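Long-range contact in mandelate racemase/muconate lactonizing enzyme family protein (Bradyrhizobium sp. ORS 278, PDB 3TOY), which belongs to the mandelate racemase/muconate lactonizing enzyme family of the enolase superfamily, with a capping domain and a barrel domain: residues Val146-Tyr160 and His329-Val342. Residues are numbered along the deposited sequence; the frame is centred on the assembly and turned at random.
With P4C (O-acetaldehydyl-hexaethylene glycol), chain R; P4C (O-acetaldehydyl-hexaethylene glycol), chain H.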
loop_
_atom_site.group_PDB
_atom_site.type_symbol
_atom_site.label_atom_id
_atom_site.label_comp_id
_atom_site.label_asym_id
_atom_site.label_seq_id
_atom_site.Cartn_x
_atom_site.Cartn_y
_atom_site.Cartn_z
ATOM N N VAL A 146 -43.290 -0.720 11.071
ATOM C CA VAL A 146 -42.267 -0.091 10.216
ATOM C C VAL A 146 -41.565 -1.121 9.324
ATOM O O VAL A 146 -41.294 -0.839 8.156
ATOM C CB VAL A 146 -41.226 0.691 11.035
ATOM C CG1 VAL A 146 -40.039 1.146 10.138
ATOM C CG2 VAL A 146 -41.887 1.897 11.719
ATOM N N VAL A 147 -41.262 -2.305 9.856
ATOM C CA VAL A 147 -40.551 -3.316 9.042
ATOM C C VAL A 147 -41.260 -3.613 7.717
ATOM O O VAL A 147 -40.618 -3.745 6.684
ATOM C CB VAL A 147 -40.243 -4.620 9.835
ATOM C CG1 VAL A 147 -41.532 -5.307 10.268
ATOM C CG2 VAL A 147 -39.353 -5.603 9.002
ATOM N N GLU A 148 -42.596 -3.701 7.719
ATOM C CA GLU A 148 -43.319 -3.872 6.442
ATOM C C GLU A 148 -43.235 -2.658 5.526
ATOM O O GLU A 148 -43.188 -2.809 4.299
ATOM C CB GLU A 148 -44.794 -4.252 6.692
ATOM C CG GLU A 148 -44.899 -5.658 7.252
ATOM C CD GLU A 148 -46.311 -6.022 7.691
ATOM O OE1 GLU A 148 -47.256 -5.242 7.401
ATOM O OE2 GLU A 148 -46.460 -7.092 8.320
ATOM N N LEU A 149 -43.195 -1.456 6.094
ATOM C CA LEU A 149 -43.027 -0.275 5.266
ATOM C C LEU A 149 -41.693 -0.362 4.512
ATOM O O LEU A 149 -41.588 0.075 3.367
ATOM C CB LEU A 149 -43.024 0.986 6.120
ATOM C CG LEU A 149 -44.316 1.381 6.833
ATOM C CD1 LEU A 149 -44.148 2.788 7.344
ATOM C CD2 LEU A 149 -45.497 1.280 5.879
ATOM N N LEU A 150 -40.696 -0.951 5.173
ATOM C CA LEU A 150 -39.336 -1.052 4.628
ATOM C C LEU A 150 -39.144 -2.213 3.638
ATOM O O LEU A 150 -38.019 -2.462 3.162
ATOM C CB LEU A 150 -38.336 -1.156 5.785
ATOM C CG LEU A 150 -38.358 0.036 6.749
ATOM C CD1 LEU A 150 -37.420 -0.193 7.947
ATOM C CD2 LEU A 150 -38.053 1.356 6.020
ATOM N N GLY A 151 -40.231 -2.914 3.316
ATOM C CA GLY A 151 -40.195 -3.967 2.292
ATOM C C GLY A 151 -39.820 -5.317 2.866
ATOM O O GLY A 151 -39.572 -6.263 2.114
ATOM N N GLY A 152 -39.777 -5.411 4.193
ATOM C CA GLY A 152 -39.459 -6.672 4.860
ATOM C C GLY A 152 -40.657 -7.247 5.602
ATOM O O GLY A 152 -41.798 -6.799 5.403
ATOM N N SER A 153 -40.399 -8.238 6.455
ATOM C CA SER A 153 -41.441 -8.853 7.274
ATOM C C SER A 153 -41.009 -8.973 8.728
ATOM O O SER A 153 -39.819 -9.042 9.030
ATOM C CB SER A 153 -41.827 -10.235 6.712
ATOM O OG SER A 153 -40.748 -11.167 6.788
ATOM N N ALA A 154 -41.981 -8.994 9.633
ATOM C CA ALA A 154 -41.685 -9.092 11.056
ATOM C C ALA A 154 -41.448 -10.545 11.366
ATOM O O ALA A 154 -42.379 -11.348 11.384
ATOM C CB ALA A 154 -42.850 -8.568 11.893
ATOM N N ARG A 155 -40.196 -10.881 11.609
ATOM C CA ARG A 155 -39.821 -12.242 11.889
ATOM C C ARG A 155 -38.789 -12.310 12.998
ATOM O O ARG A 155 -38.159 -11.302 13.341
ATOM C CB ARG A 155 -39.285 -12.897 10.631
ATOM C CG ARG A 155 -38.138 -12.147 10.009
ATOM C CD ARG A 155 -38.007 -12.565 8.560
ATOM N NE ARG A 155 -36.973 -11.795 7.888
ATOM C CZ ARG A 155 -35.675 -11.923 8.142
ATOM N NH1 ARG A 155 -35.254 -12.792 9.062
ATOM N NH2 ARG A 155 -34.800 -11.177 7.486
ATOM N N PRO A 156 -38.649 -13.500 13.588
ATOM C CA PRO A 156 -37.818 -13.707 14.758
ATOM C C PRO A 156 -36.355 -13.441 14.408
ATOM O O PRO A 156 -35.831 -14.015 13.453
ATOM C CB PRO A 156 -38.035 -15.193 15.091
ATOM C CG PRO A 156 -39.321 -15.557 14.415
ATOM C CD PRO A 156 -39.366 -14.726 13.183
ATOM N N ILE A 157 -35.732 -12.544 15.162
ATOM C CA ILE A 157 -34.302 -12.239 15.018
ATOM C C ILE A 157 -33.525 -12.807 16.213
ATOM O O ILE A 157 -33.915 -12.602 17.369
ATOM C CB ILE A 157 -34.074 -10.704 15.004
ATOM C CG1 ILE A 157 -34.886 -10.029 13.892
ATOM C CG2 ILE A 157 -32.557 -10.391 14.871
ATOM C CD1 ILE A 157 -34.470 -10.441 12.475
ATOM N N PRO A 158 -32.403 -13.517 15.951
ATOM C CA PRO A 158 -31.661 -14.041 17.098
ATOM C C PRO A 158 -31.247 -12.918 18.045
ATOM O O PRO A 158 -30.839 -11.828 17.601
ATOM C CB PRO A 158 -30.431 -14.713 16.466
ATOM C CG PRO A 158 -30.806 -14.961 15.029
ATOM C CD PRO A 158 -31.801 -13.883 14.661
ATOM N N ALA A 159 -31.361 -13.187 19.341
ATOM C CA ALA A 159 -31.081 -12.199 20.352
ATOM C C ALA A 159 -30.069 -12.710 21.365
ATOM O O ALA A 159 -29.899 -13.929 21.552
ATOM C CB ALA A 159 -32.389 -11.795 21.072
ATOM N N TYR A 160 -29.400 -11.781 22.031
ATOM C CA TYR A 160 -28.606 -12.157 23.183
ATOM C C TYR A 160 -28.963 -11.286 24.358
ATOM O O TYR A 160 -29.408 -10.147 24.205
ATOM C CB TYR A 160 -27.098 -12.080 22.920
ATOM C CG TYR A 160 -26.574 -10.686 22.660
ATOM C CD1 TYR A 160 -26.127 -9.879 23.710
ATOM C CD2 TYR A 160 -26.492 -10.187 21.360
ATOM C CE1 TYR A 160 -25.641 -8.605 23.481
ATOM C CE2 TYR A 160 -26.022 -8.903 21.119
ATOM C CZ TYR A 160 -25.583 -8.133 22.181
ATOM O OH TYR A 160 -25.080 -6.888 21.931
ATOM N N HIS A 329 -37.296 -3.816 14.001
ATOM C CA HIS A 329 -37.914 -3.413 12.746
ATOM C C HIS A 329 -36.915 -3.194 11.611
ATOM O O HIS A 329 -37.302 -3.216 10.442
ATOM C CB HIS A 329 -38.740 -2.130 12.909
ATOM C CG HIS A 329 -40.042 -2.336 13.620
ATOM N ND1 HIS A 329 -41.229 -2.542 12.948
ATOM C CD2 HIS A 329 -40.344 -2.356 14.940
ATOM C CE1 HIS A 329 -42.206 -2.693 13.829
ATOM N NE2 HIS A 329 -41.698 -2.579 15.045
ATOM N N VAL A 330 -35.643 -2.962 11.938
ATOM C CA VAL A 330 -34.649 -2.742 10.874
ATOM C C VAL A 330 -33.740 -3.954 10.592
ATOM O O VAL A 330 -33.312 -4.138 9.457
ATOM C CB VAL A 330 -33.788 -1.462 11.097
ATOM C CG1 VAL A 330 -34.618 -0.198 10.791
ATOM C CG2 VAL A 330 -33.201 -1.438 12.500
ATOM N N LEU A 331 -33.489 -4.789 11.594
ATOM C CA LEU A 331 -32.680 -5.993 11.344
ATOM C C LEU A 331 -33.222 -6.905 10.230
ATOM O O LEU A 331 -32.448 -7.459 9.433
ATOM C CB LEU A 331 -32.397 -6.731 12.651
ATOM C CG LEU A 331 -31.277 -6.042 13.422
ATOM C CD1 LEU A 331 -31.269 -6.438 14.908
ATOM C CD2 LEU A 331 -29.910 -6.364 12.771
ATOM N N PRO A 332 -34.565 -7.051 10.130
ATOM C CA PRO A 332 -35.081 -7.914 9.070
ATOM C C PRO A 332 -34.802 -7.439 7.648
ATOM O O PRO A 332 -34.948 -8.229 6.715
ATOM C CB PRO A 332 -36.610 -7.935 9.339
ATOM C CG PRO A 332 -36.707 -7.666 10.825
ATOM C CD PRO A 332 -35.627 -6.626 11.067
ATOM N N VAL A 333 -34.440 -6.164 7.459
ATOM C CA VAL A 333 -34.127 -5.673 6.116
ATOM C C VAL A 333 -32.637 -5.332 5.958
ATOM O O VAL A 333 -32.248 -4.646 5.012
ATOM C CB VAL A 333 -35.004 -4.471 5.717
ATOM C CG1 VAL A 333 -36.509 -4.925 5.617
ATOM C CG2 VAL A 333 -34.827 -3.312 6.718
ATOM N N THR A 334 -31.832 -5.831 6.888
ATOM C CA THR A 334 -30.391 -5.550 6.932
ATOM C C THR A 334 -29.720 -6.789 6.331
ATOM O O THR A 334 -29.838 -7.885 6.887
ATOM C CB THR A 334 -29.924 -5.348 8.377
ATOM O OG1 THR A 334 -30.608 -4.216 8.943
ATOM C CG2 THR A 334 -28.369 -5.138 8.484
ATOM N N PRO A 335 -29.052 -6.630 5.174
ATOM C CA PRO A 335 -28.530 -7.800 4.486
ATOM C C PRO A 335 -27.645 -8.666 5.364
ATOM O O PRO A 335 -27.725 -9.899 5.279
ATOM C CB PRO A 335 -27.720 -7.206 3.331
ATOM C CG PRO A 335 -28.443 -5.913 3.021
ATOM C CD PRO A 335 -28.830 -5.393 4.407
ATOM N N THR A 336 -26.816 -8.052 6.203
ATOM C CA THR A 336 -25.886 -8.831 7.029
ATOM C C THR A 336 -26.342 -8.953 8.477
ATOM O O THR A 336 -25.527 -9.124 9.386
ATOM C CB THR A 336 -24.437 -8.253 6.999
ATOM O OG1 THR A 336 -24.401 -6.916 7.539
ATOM C CG2 THR A 336 -23.920 -8.233 5.551
ATOM N N ALA A 337 -27.649 -8.881 8.699
ATOM C CA ALA A 337 -28.180 -8.965 10.061
ATOM C C ALA A 337 -27.555 -10.094 10.879
ATOM O O ALA A 337 -27.434 -11.224 10.415
ATOM C CB ALA A 337 -29.726 -9.132 10.045
ATOM N N HIS A 338 -27.222 -9.790 12.125
ATOM C CA HIS A 338 -26.501 -10.729 12.976
ATOM C C HIS A 338 -27.329 -10.918 14.257
ATOM O O HIS A 338 -28.223 -11.772 14.283
ATOM C CB HIS A 338 -25.070 -10.184 13.217
ATOM C CG HIS A 338 -24.131 -11.153 13.873
ATOM N ND1 HIS A 338 -22.907 -10.760 14.380
ATOM C CD2 HIS A 338 -24.214 -12.489 14.089
ATOM C CE1 HIS A 338 -22.276 -11.813 14.872
ATOM N NE2 HIS A 338 -23.049 -12.877 14.714
ATOM N N PHE A 339 -27.072 -10.137 15.294
ATOM C CA PHE A 339 -27.824 -10.267 16.574
ATOM C C PHE A 339 -28.616 -9.010 16.940
ATOM O O PHE A 339 -28.212 -7.897 16.619
ATOM C CB PHE A 339 -26.863 -10.506 17.734
ATOM C CG PHE A 339 -26.516 -11.930 17.960
ATOM C CD1 PHE A 339 -25.261 -12.408 17.602
ATOM C CD2 PHE A 339 -27.420 -12.799 18.581
ATOM C CE1 PHE A 339 -24.919 -13.730 17.826
ATOM C CE2 PHE A 339 -27.075 -14.127 18.819
ATOM C CZ PHE A 339 -25.823 -14.590 18.446
ATOM N N LEU A 340 -29.728 -9.209 17.653
ATOM C CA LEU A 340 -30.428 -8.119 18.328
ATOM C C LEU A 340 -30.033 -8.157 19.813
ATOM O O LEU A 340 -30.101 -9.219 20.460
ATOM C CB LEU A 340 -31.959 -8.260 18.116
ATOM C CG LEU A 340 -32.847 -7.161 18.745
ATOM C CD1 LEU A 340 -34.137 -7.004 17.943
ATOM C CD2 LEU A 340 -33.161 -7.435 20.220
ATOM N N GLU A 341 -29.558 -7.024 20.340
ATOM C CA GLU A 341 -29.167 -6.920 21.750
ATOM C C GLU A 341 -30.380 -6.685 22.646
ATOM O O GLU A 341 -31.081 -5.679 22.497
ATOM C CB GLU A 341 -28.225 -5.733 21.989
ATOM C CG GLU A 341 -27.715 -5.661 23.447
ATOM C CD GLU A 341 -26.713 -4.543 23.682
ATOM O OE1 GLU A 341 -26.686 -3.561 22.894
ATOM O OE2 GLU A 341 -25.962 -4.653 24.666
ATOM N N VAL A 342 -30.596 -7.575 23.605
ATOM C CA VAL A 342 -31.711 -7.363 24.531
ATOM C C VAL A 342 -31.204 -6.795 25.831
ATOM O O VAL A 342 -30.570 -7.495 26.623
ATOM C CB VAL A 342 -32.487 -8.655 24.817
ATOM C CG1 VAL A 342 -33.556 -8.403 25.901
ATOM C CG2 VAL A 342 -33.127 -9.183 23.543
HETATM O O1 P4C R . -20.672 -14.468 10.616
HETATM C C2 P4C R . -21.908 -14.029 11.199
HETATM C C3 P4C R . -23.053 -14.969 10.831
HETATM O O4 P4C R . -24.271 -14.260 11.081
HETATM C C5 P4C R . -25.457 -15.023 10.834
HETATM C C6 P4C R . -26.522 -14.724 11.898
HETATM O O7 P4C R . -26.236 -15.491 13.068
HETATM C C8 P4C R . -27.033 -15.212 14.233
HETATM C C9 P4C R . -27.446 -16.550 14.867
HETATM O O10 P4C R . -26.590 -16.993 15.919
HETATM C C11 P4C R . -26.574 -18.426 16.080
HETATM C C12 P4C R . -25.571 -19.095 15.141
HETATM O O13 P4C R . -24.630 -19.912 15.851
HETATM C C14 P4C R . -23.415 -20.166 15.128
HETATM C C15 P4C R . -22.297 -19.180 15.482
HETATM O O16 P4C R . -21.231 -19.781 16.235
HETATM C C17 P4C R . -20.452 -18.838 16.989
HETATM C C18 P4C R . -19.659 -19.506 18.118
HETATM O O19 P4C R . -20.462 -19.646 19.301
HETATM C C20 P4C R . -20.067 -20.736 20.139
HETATM C C21 P4C R . -21.190 -21.112 21.107
HETATM O O22 P4C R . -22.246 -21.804 20.431
HETATM O O1 P4C H . -30.124 -0.789 2.170
HETATM C C2 P4C H . -30.990 -1.010 3.294
HETATM C C3 P4C H . -32.163 -1.911 2.919
HETATM O O4 P4C H . -33.262 -1.130 2.435
HETATM C C5 P4C H . -34.532 -1.690 2.812
HETATM C C6 P4C H . -35.699 -0.944 2.168
HETATM O O7 P4C H . -35.906 0.312 2.812
HETATM C C8 P4C H . -36.645 1.279 2.057
HETATM C C9 P4C H . -36.449 2.644 2.716
HETATM O O10 P4C H . -35.640 3.479 1.880
HETATM C C11 P4C H . -35.022 4.559 2.579
HETATM C C12 P4C H . -33.981 5.213 1.673
HETATM O O13 P4C H . -32.792 4.416 1.592
HETATM C C14 P4C H . -31.709 5.144 1.001
HETATM C C15 P4C H . -30.552 4.193 0.699
HETATM O O16 P4C H . -29.704 4.077 1.844
HETATM O O HOH W 1 -37.651 -9.194 6.165
HETATM O O HOH W 2 -32.541 -10.494 8.682
#
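A159 and Y160 pair in parallel with L340 and E341, a buried strand contact in which two distant parts of the chain close the barrel sheet. Strand 157-162 lies between 340-342, the last barrel strand, and 186-190, which follows it in the chain. This closure is expected of the modified TIM barrel of the enolase superfamily. Three backbone bonds form the ladder. L340 N gives to P158 O at 2.8 Å, Y160 N to L340 O at 3.1 Å and V342 N to Y160 O at 2.9 Å. A159 and L340 lie on one face; A159 CB also touches V342 CG2. On the other, the Y160 ring lies against E341, whose CA sits over the ring face, 4.0 Å from the centroid. The edge of the same ring points at the face of F339, with planes at 81°. E341 OE2 forms a salt bridge to K188 NZ and a hydrogen bond with S162 OG. Y160 OH is hydrogen-bonded to the same K188 NZ. F339, H338 and P158 line a bound o-acetaldehydyl-hexaethylene glycol.

Before the strands, the ends of helices 146-149 and 324-330 pack together. V147 N donates to H329 ND1 at 3.1 Å, in the plane of the imidazole. H329 NE2 reaches K364 O. P332 is wedged between V147 CG2 and I157 CD1. G152 has no side chain, which lets V333 CG1 come within 3.5 Å of its CA. R155 starts with CG between its backbone N and carbonyl carbon (chi1 56°), then extends along P332. Its NH2 makes a weak bond to P332 O, and one water links R155 NE, S153 N and that same oxygen.

The bond from V147 N leaves ND1 as the acceptor, consistent with an H329 ring protonated on NE2 and fixed in rotation between two backbone groups.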